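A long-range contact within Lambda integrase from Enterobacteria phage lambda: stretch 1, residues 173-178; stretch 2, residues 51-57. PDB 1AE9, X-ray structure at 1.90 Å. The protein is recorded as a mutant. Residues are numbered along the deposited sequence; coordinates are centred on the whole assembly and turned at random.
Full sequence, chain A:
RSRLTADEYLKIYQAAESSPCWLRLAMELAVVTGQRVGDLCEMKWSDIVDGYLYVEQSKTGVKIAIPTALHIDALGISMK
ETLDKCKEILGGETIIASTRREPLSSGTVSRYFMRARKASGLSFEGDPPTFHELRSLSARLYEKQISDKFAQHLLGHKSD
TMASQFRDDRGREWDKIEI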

# COMPACT_ATOMS: atom_id res chain seq x y z
N GLU A 173 -21.74 21.55 -5.60
CA GLU A 173 -22.72 21.69 -4.54
C GLU A 173 -22.32 20.86 -3.32
O GLU A 173 -22.01 19.67 -3.44
CB GLU A 173 -24.11 21.26 -5.03
CG GLU A 173 -25.19 21.42 -3.98
CD GLU A 173 -26.60 21.29 -4.54
OE1 GLU A 173 -27.02 20.15 -4.83
OE2 GLU A 173 -27.28 22.33 -4.68
N TRP A 174 -22.34 21.49 -2.15
CA TRP A 174 -21.98 20.84 -0.90
C TRP A 174 -23.15 20.68 0.06
O TRP A 174 -24.00 21.57 0.18
CB TRP A 174 -20.86 21.62 -0.21
CG TRP A 174 -19.60 21.69 -0.99
CD1 TRP A 174 -19.34 22.50 -2.05
CD2 TRP A 174 -18.42 20.90 -0.79
NE1 TRP A 174 -18.07 22.27 -2.53
CE2 TRP A 174 -17.48 21.29 -1.77
CE3 TRP A 174 -18.07 19.90 0.13
CZ2 TRP A 174 -16.21 20.72 -1.86
CZ3 TRP A 174 -16.81 19.33 0.04
CH2 TRP A 174 -15.89 19.74 -0.95
N ASP A 175 -23.19 19.54 0.74
CA ASP A 175 -24.22 19.24 1.72
C ASP A 175 -23.72 19.78 3.08
O ASP A 175 -22.70 19.31 3.60
CB ASP A 175 -24.44 17.72 1.75
CG ASP A 175 -25.58 17.30 2.66
OD1 ASP A 175 -26.66 17.93 2.62
OD2 ASP A 175 -25.40 16.30 3.41
N LYS A 176 -24.38 20.80 3.60
CA LYS A 176 -24.01 21.42 4.88
C LYS A 176 -24.53 20.57 6.05
O LYS A 176 -25.71 20.22 6.08
CB LYS A 176 -24.63 22.82 4.98
CG LYS A 176 -23.93 23.81 5.90
CD LYS A 176 -22.90 24.65 5.13
CE LYS A 176 -22.63 25.99 5.80
NZ LYS A 176 -21.69 26.84 5.01
N ILE A 177 -23.64 20.20 6.98
CA ILE A 177 -24.06 19.40 8.13
C ILE A 177 -24.50 20.37 9.23
O ILE A 177 -23.82 21.37 9.51
CB ILE A 177 -22.91 18.48 8.66
CG1 ILE A 177 -22.42 17.54 7.56
CG2 ILE A 177 -23.40 17.65 9.84
CD1 ILE A 177 -23.47 16.54 7.07
N GLU A 178 -25.66 20.08 9.82
CA GLU A 178 -26.22 20.94 10.86
C GLU A 178 -26.33 20.26 12.22
O GLU A 178 -26.34 19.03 12.31
CB GLU A 178 -27.59 21.45 10.43
CG GLU A 178 -27.58 22.22 9.13
CD GLU A 178 -28.85 23.02 8.90
OE1 GLU A 178 -29.84 22.45 8.38
OE2 GLU A 178 -28.85 24.22 9.24
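Stretch 2 (51-57) GYLYVEQ

Two extended segments need not share backbone hydrogen bonds to pack against one another; when their main chains stay well apart, aromatic side chains can fill the space between them. The contact between residues 173-178 and 51-57 of lambda integrase, whose touching residues are at least 118 positions apart in sequence, is a compact example. Stretch 2 is a strand from Tyr52 to Glu56, preceded by Gly51, whose positive phi of 72° is a conformation that favours glycine, and followed by Gln57 outside the strand. It runs against stretch 1, extended as a strand that ends at Lys176, in a broadly opposed sense, with 124° between the N-to-C directions and a closest approach of 8.6 Å between the strand axes. No hydrogen bond crosses the interface. The register descends as stretch 1 ascends: the CA of Trp174 lies 8.1 Å from the CA of Tyr54, and the CA of Lys176 lies 8.7 Å from the CA of Tyr52.

Stretch 1 begins with Glu173, which is exposed and out of reach of its partner. Trp174 makes the first contact and loses more surface to the other stretch than any other residue, 102 Å². Its CA-to-CB bond points toward stretch 2, and with chi1 in the m rotamer the indole presents one face to Tyr54. The tyrosine answers with its edge: the planes stand at 85°, the ring centroids are 5.0 Å apart when the six-membered ring of Trp174 is taken, and Trp174 CD2 comes within 3.5 Å of Tyr54 CD2. This edge-to-face arrangement directs the C-H edge at Tyr54 CD2 toward the electron-rich face of the indole. Tyr54 CB adds a CH-pi contact, 4.0 Å from the centroid of the same six-membered ring. The far side of the indole reaches further along stretch 2, bringing Trp174 CZ3 to 3.3 Å from Val55 O and 4.0 Å from Glu56 N, so the tryptophan packs on backbone as well as on side chains.

Asp175 illustrates the alternation of an extended chain, lying out of reach between two residues that make contact. Lys176 follows, its CA-to-CB bond directed sideways while the end of its side chain comes nearer to stretch 2. The aliphatic chain and the ammonium both exploit the face of Tyr52. Lys176 CE approaches Tyr52 CZ to 3.6 Å and sits 3.8 Å from the centroid of the Tyr52 ring; Lys176 NZ lies 4.2 Å from that centroid, only 12° off the ring normal, in a cation-pi interaction. Lys176 NZ is also 3.9 Å from Tyr54 OH, placing the lysine near both tyrosines.

Ile177 contributes chiefly through its backbone: Ile177 O meets the edge of the Tyr52 ring, 3.8 Å from Tyr52 CE2. The contact buries this oxygen, which has no polar partner anywhere in the model. Glu178, its CA-to-CB bond pointing away, closes the stretch without touching its neighbour.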

# COMPACT_ATOMS: atom_id res chain seq x y z
N GLY A 51 -15.20 28.03 9.71
CA GLY A 51 -15.73 27.04 10.63
C GLY A 51 -16.30 25.76 10.03
O GLY A 51 -17.08 25.07 10.68
N TYR A 52 -15.93 25.46 8.78
CA TYR A 52 -16.41 24.24 8.13
C TYR A 52 -15.28 23.51 7.42
O TYR A 52 -14.46 24.13 6.75
CB TYR A 52 -17.52 24.54 7.13
CG TYR A 52 -18.88 24.70 7.77
CD1 TYR A 52 -19.27 25.92 8.33
CD2 TYR A 52 -19.77 23.63 7.85
CE1 TYR A 52 -20.50 26.07 8.95
CE2 TYR A 52 -21.01 23.76 8.47
CZ TYR A 52 -21.36 24.99 9.02
OH TYR A 52 -22.57 25.13 9.66
N LEU A 53 -15.22 22.19 7.63
CA LEU A 53 -14.22 21.33 6.99
C LEU A 53 -14.91 20.68 5.80
O LEU A 53 -15.86 19.90 5.97
CB LEU A 53 -13.71 20.27 7.98
CG LEU A 53 -12.87 19.10 7.43
CD1 LEU A 53 -11.60 19.59 6.77
CD2 LEU A 53 -12.55 18.14 8.54
N TYR A 54 -14.49 21.06 4.60
CA TYR A 54 -15.06 20.55 3.36
C TYR A 54 -14.43 19.23 2.98
O TYR A 54 -13.21 19.14 2.85
CB TYR A 54 -14.90 21.58 2.24
CG TYR A 54 -15.81 22.78 2.42
CD1 TYR A 54 -15.50 23.78 3.33
CD2 TYR A 54 -17.01 22.87 1.72
CE1 TYR A 54 -16.37 24.84 3.56
CE2 TYR A 54 -17.88 23.93 1.94
CZ TYR A 54 -17.56 24.90 2.86
OH TYR A 54 -18.44 25.93 3.10
N VAL A 55 -15.26 18.22 2.77
CA VAL A 55 -14.78 16.90 2.42
C VAL A 55 -15.48 16.29 1.22
O VAL A 55 -16.72 16.23 1.17
CB VAL A 55 -14.98 15.91 3.62
CG1 VAL A 55 -14.67 14.48 3.22
CG2 VAL A 55 -14.11 16.33 4.81
N GLU A 56 -14.71 15.91 0.21
CA GLU A 56 -15.28 15.21 -0.93
C GLU A 56 -14.76 13.79 -0.76
O GLU A 56 -13.56 13.55 -0.87
CB GLU A 56 -14.84 15.73 -2.28
CG GLU A 56 -15.44 14.85 -3.38
CD GLU A 56 -15.16 15.31 -4.79
OE1 GLU A 56 -14.70 16.45 -4.98
OE2 GLU A 56 -15.41 14.52 -5.72
N GLN A 57 -15.65 12.87 -0.44
CA GLN A 57 -15.25 11.50 -0.23
C GLN A 57 -14.66 10.91 -1.50
O GLN A 57 -15.30 10.93 -2.56
CB GLN A 57 -16.43 10.70 0.29
CG GLN A 57 -17.03 11.33 1.56
CD GLN A 57 -18.09 10.47 2.21
OE1 GLN A 57 -18.65 9.58 1.57
NE2 GLN A 57 -18.34 10.71 3.48